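Local coordinates for protein Ion-channel modulator raklp (Rhipicephalus appendiculatus, PDB 2W8X) that activates maxiK potassium channels as a tick salivary modulator built on a highly modified Kunitz/BPTI fold, at the interface of chains A and B. Residues are numbered along the deposited sequence; one frame, centred on the assembly and turned at random. Chains: chain A/B, Ion-channel modulator raklp.

Contact 1: the interface of chains A and B. Residues chain A 5-8, 47-48; chain B 54-55, 57-58, 61.
Three partners grip the hydroxyl OG of B:Ser54: it donates to the backbone carbonyl of A:Arg47, accepts from the ammonium NZ of A:Lys5, and touches water 2 more loosely. The bond from B:Ser54 OG to A:Arg47 O is 2.6 Å long and lies in the carbonyl plane on a lone pair, with a C=O...donor angle of 143°. A:Lys5, its chain bent at chi2 and chi3, lays its CE-NZ end alongside the hydroxyl OG of B:Ser54; water 2 ties that NZ to the backbone N of B:Ser54. On the way, CB and CD of A:Lys5 lie alongside the methyl of B:Ala58, with A:Lys5 CB 3.8 Å from B:Ala58 CB. Next door, B:Ser55 OG, turned between its own backbone N and carbonyl carbon (chi1 76°), donates to the syn lone pair of A:Asp48 OD1 at 2.6 Å. The same OG accepts the N-H of B:Ala58 at 3.0 Å, so it caps the first turn of helix 56-63; that helix end would probably stabilise the carboxylate. Farther along, B:Met61, CG anti to its backbone N (chi1 179°), folds its thioether over the backbone of loop 5-8, with CG 3.8 Å from A:Gly8 CA. Water 1 bridges A:Lys5 O and B:Ala58 O. The patch seats the start of the chain B helix against two chain A loops, joining the copies in a pairing that may or may not be the biological one.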
# COMPACT_ATOMS: atom_id res chain seq x y z
N LYS A 5 -9.57 -1.99 -2.10
CA LYS A 5 -8.42 -2.65 -2.72
C LYS A 5 -8.70 -3.99 -3.31
O LYS A 5 -7.94 -4.44 -4.19
CB LYS A 5 -7.28 -2.82 -1.68
CG LYS A 5 -6.66 -1.58 -1.42
CD LYS A 5 -5.16 -1.64 -1.11
CE LYS A 5 -5.00 -1.74 0.30
NZ LYS A 5 -3.68 -1.16 0.85
N ARG A 6 -9.71 -4.68 -2.80
CA ARG A 6 -10.10 -6.00 -3.33
C ARG A 6 -10.85 -5.91 -4.59
O ARG A 6 -10.89 -6.90 -5.34
CB ARG A 6 -11.00 -6.73 -2.36
CG ARG A 6 -10.29 -7.40 -1.29
CD ARG A 6 -11.21 -8.32 -0.52
NE ARG A 6 -11.32 -9.62 -1.17
CZ ARG A 6 -12.10 -10.61 -0.74
NH1 ARG A 6 -12.88 -10.46 0.33
NH2 ARG A 6 -12.11 -11.76 -1.40
N GLU A 7 -11.52 -4.78 -4.83
CA GLU A 7 -12.43 -4.66 -5.96
C GLU A 7 -11.89 -3.83 -7.13
O GLU A 7 -12.42 -3.88 -8.26
CB GLU A 7 -13.82 -4.21 -5.46
CG GLU A 7 -14.51 -5.27 -4.55
CD GLU A 7 -16.05 -5.04 -4.26
OE1 GLU A 7 -16.68 -4.23 -4.96
OE2 GLU A 7 -16.59 -5.68 -3.33
N GLY A 8 -10.79 -3.10 -6.92
CA GLY A 8 -10.18 -2.31 -7.96
C GLY A 8 -8.89 -1.65 -7.52
O GLY A 8 -8.49 -1.80 -6.39
N ARG A 47 -7.20 -3.59 6.07
CA ARG A 47 -6.33 -4.23 5.07
C ARG A 47 -6.76 -4.03 3.62
O ARG A 47 -5.92 -4.09 2.71
CB ARG A 47 -6.19 -5.73 5.34
CG ARG A 47 -5.33 -6.06 6.55
CD ARG A 47 -5.21 -7.55 6.73
NE ARG A 47 -4.19 -7.89 7.73
CZ ARG A 47 -4.00 -9.10 8.20
NH1 ARG A 47 -4.77 -10.10 7.78
NH2 ARG A 47 -3.08 -9.31 9.12
N ASP A 48 -8.05 -3.84 3.39
CA ASP A 48 -8.56 -3.68 2.05
C ASP A 48 -9.03 -2.25 1.73
O ASP A 48 -9.69 -2.01 0.70
CB ASP A 48 -9.66 -4.70 1.76
CG ASP A 48 -9.15 -6.10 1.70
OD1 ASP A 48 -8.03 -6.28 1.19
OD2 ASP A 48 -9.88 -7.03 2.13
N SER B 54 -1.04 -5.03 1.54
CA SER B 54 -1.67 -5.16 2.86
C SER B 54 -2.56 -6.39 3.02
O SER B 54 -2.91 -6.75 4.16
CB SER B 54 -2.45 -3.92 3.18
OG SER B 54 -3.43 -3.68 2.19
N SER B 55 -2.93 -7.03 1.92
CA SER B 55 -3.72 -8.24 2.01
C SER B 55 -3.51 -9.07 0.75
O SER B 55 -3.04 -8.56 -0.26
CB SER B 55 -5.19 -7.90 2.14
OG SER B 55 -5.77 -7.49 0.92
N GLY B 57 -5.91 -10.31 -1.11
CA GLY B 57 -6.84 -9.83 -2.11
C GLY B 57 -6.44 -8.53 -2.78
O GLY B 57 -6.67 -8.35 -3.99
N ALA B 58 -5.78 -7.64 -2.03
CA ALA B 58 -5.18 -6.44 -2.60
C ALA B 58 -4.12 -6.77 -3.65
O ALA B 58 -4.10 -6.22 -4.74
CB ALA B 58 -4.60 -5.55 -1.50
N MET B 61 -5.77 -8.37 -6.87
CA MET B 61 -6.38 -7.34 -7.71
C MET B 61 -5.34 -6.48 -8.43
O MET B 61 -5.50 -6.19 -9.64
CB MET B 61 -7.30 -6.49 -6.86
CG MET B 61 -7.99 -5.35 -7.58
SD MET B 61 -8.91 -5.75 -9.07
CE MET B 61 -9.96 -7.05 -8.52
O HOH W 1 -5.50 -3.74 -5.29
O HOH W 2 -1.54 -2.83 -0.37
O HOH W 3 -8.08 -9.51 0.91

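Contact 2: the interface of chains A and B. Residues chain A 5, 28, 31, 52, 54; chain B 5, 30-31, 47, 52, 54.
The loops carrying residues 52 and 54 of both chains meet near the two-fold axis, with the start of strand 31-35 of chain A facing the equivalent B:Leu31 and the loop residues 5 of each chain reaching in from the flanks. A:Ser54 OG, held between its backbone N and carbonyl carbon (chi1 57°), donates to B:Arg47 O at 2.6 Å. It approaches in the carbonyl plane, on a lone pair, at a C=O...donor angle of 140°. From another side B:Lys5 NZ gives the same hydroxyl a hydrogen bond of 2.9 Å. B:Lys5 arrives on a chain extended beyond CG, whereas A:Lys5 makes the twin contact bent, so the NZ-to-OG bond repeats across the axis, while the course of the chains and the way their ends approach the hydroxyl do not. Within chain B, B:Ser52 helps to fix that ammonium: B:Lys5 NZ donates to B:Ser52 OG at 3.0 Å and to the backbone O of B:Ser52, the latter from 39° above the carbonyl plane. In chain A, NZ of A:Lys5 bonds A:Ser52 OG at 3.0 Å. Water 5 joins B:Lys5 NZ to both the backbone N and OG of A:Ser54. Beside this polar cluster A:Leu31 and B:Leu31 slide past each other in opposite directions, meeting by their CD2 methyls at 4.1 Å. Each turns CD1 to the CB of the serine opposite (B:Ser54 for A:Leu31, A:Ser54 for B:Leu31), 3.9 Å between A:Leu31 CD1 and B:Ser54 CB, so the leucines cover the carbon side of the serines whose hydroxyls are bonded. At the outer edge water 6 bridges A:Ser28 OG, 2.9 Å away, and B:Gln30 OE1. The site lies where the 52-54 loop, just ahead of the C-terminal helix, runs beside the beginning of the sheet strand 31-35 and the N-terminal loop.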
# COMPACT_ATOMS: atom_id res chain seq x y z
N LYS A 5 -9.57 -1.99 -2.10
CA LYS A 5 -8.42 -2.65 -2.72
C LYS A 5 -8.70 -3.99 -3.31
O LYS A 5 -7.94 -4.44 -4.19
CB LYS A 5 -7.28 -2.82 -1.68
CG LYS A 5 -6.66 -1.58 -1.42
CD LYS A 5 -5.16 -1.64 -1.11
CE LYS A 5 -5.00 -1.74 0.30
NZ LYS A 5 -3.68 -1.16 0.85
N SER A 28 -5.76 -4.21 10.98
CA SER A 28 -4.41 -4.56 11.43
C SER A 28 -3.78 -3.45 12.23
O SER A 28 -3.72 -2.29 11.78
CB SER A 28 -3.50 -4.84 10.24
OG SER A 28 -2.16 -5.04 10.70
N LEU A 31 -0.56 -1.82 10.38
CA LEU A 31 -0.70 -0.92 9.24
C LEU A 31 -0.79 0.52 9.76
O LEU A 31 -0.94 0.73 10.95
CB LEU A 31 -1.91 -1.30 8.39
CG LEU A 31 -1.81 -2.69 7.74
CD1 LEU A 31 -3.07 -2.92 6.92
CD2 LEU A 31 -0.54 -2.87 6.88
N SER A 52 -4.57 2.58 3.56
CA SER A 52 -3.89 1.69 4.53
C SER A 52 -2.51 1.48 3.96
O SER A 52 -2.36 1.28 2.74
CB SER A 52 -4.61 0.33 4.74
OG SER A 52 -4.66 -0.46 3.57
N SER A 54 1.77 0.20 4.54
CA SER A 54 2.60 -0.84 5.16
C SER A 54 3.61 -0.37 6.19
O SER A 54 4.13 -1.17 6.97
CB SER A 54 3.30 -1.63 4.07
OG SER A 54 4.09 -0.82 3.23
N LYS B 5 9.14 2.77 -0.98
CA LYS B 5 7.97 3.53 -0.57
C LYS B 5 8.31 4.74 0.26
O LYS B 5 7.48 5.66 0.34
CB LYS B 5 7.03 2.64 0.28
CG LYS B 5 6.36 1.57 -0.47
CD LYS B 5 5.44 0.73 0.43
CE LYS B 5 4.55 -0.15 -0.36
NZ LYS B 5 3.67 -0.98 0.42
N GLN B 30 2.63 -10.74 7.59
CA GLN B 30 1.25 -10.33 7.40
C GLN B 30 1.04 -9.53 6.12
O GLN B 30 -0.11 -9.25 5.75
CB GLN B 30 0.75 -9.49 8.59
CG GLN B 30 0.73 -10.24 9.90
CD GLN B 30 0.29 -9.38 11.08
OE1 GLN B 30 -0.36 -8.34 10.92
NE2 GLN B 30 0.65 -9.82 12.29
N LEU B 31 2.14 -9.19 5.46
CA LEU B 31 2.06 -8.56 4.14
C LEU B 31 2.18 -9.64 3.07
O LEU B 31 2.54 -10.78 3.38
CB LEU B 31 3.13 -7.51 3.98
CG LEU B 31 3.16 -6.39 5.01
CD1 LEU B 31 4.34 -5.42 4.74
CD2 LEU B 31 1.81 -5.63 5.01
N ARG B 47 8.38 -3.97 4.18
CA ARG B 47 7.35 -2.95 4.34
C ARG B 47 7.60 -1.65 3.60
O ARG B 47 6.68 -0.85 3.44
CB ARG B 47 7.07 -2.68 5.80
CG ARG B 47 8.16 -1.99 6.49
CD ARG B 47 7.91 -1.93 7.92
NE ARG B 47 8.93 -1.21 8.64
CZ ARG B 47 9.08 -1.24 9.97
NH1 ARG B 47 8.34 -2.02 10.73
NH2 ARG B 47 10.08 -0.55 10.51
N SER B 52 4.87 -4.76 -1.88
CA SER B 52 4.40 -5.28 -0.60
C SER B 52 2.97 -4.77 -0.47
O SER B 52 2.69 -3.58 -0.72
CB SER B 52 5.28 -4.85 0.58
OG SER B 52 5.25 -3.44 0.82
N SER B 54 -1.04 -5.03 1.54
CA SER B 54 -1.67 -5.16 2.86
C SER B 54 -2.56 -6.39 3.02
O SER B 54 -2.91 -6.75 4.16
CB SER B 54 -2.45 -3.92 3.18
OG SER B 54 -3.43 -3.68 2.19
O HOH W 4 -1.54 -2.83 -0.37
O HOH W 5 1.76 0.87 1.66
O HOH W 6 -0.33 -5.97 8.72

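Contact 1 and contact 2 are neighbouring parts of one two-fold symmetric interface, the centres of their C-alpha atoms about 10 Å apart. They share A:Lys5 and B:Ser54, so the polar junction of contact 1 continues directly into the paired junctions of contact 2. Contact 2 straddles the axis and includes both copies of the lysine-serine pair; contact 1 extends outward along one flank to the helix of chain B and has a twin on the other flank. The repeated loop elements would let one short set of residues build a continuous seam, although the structure alone does not show that the dimer forms in saliva.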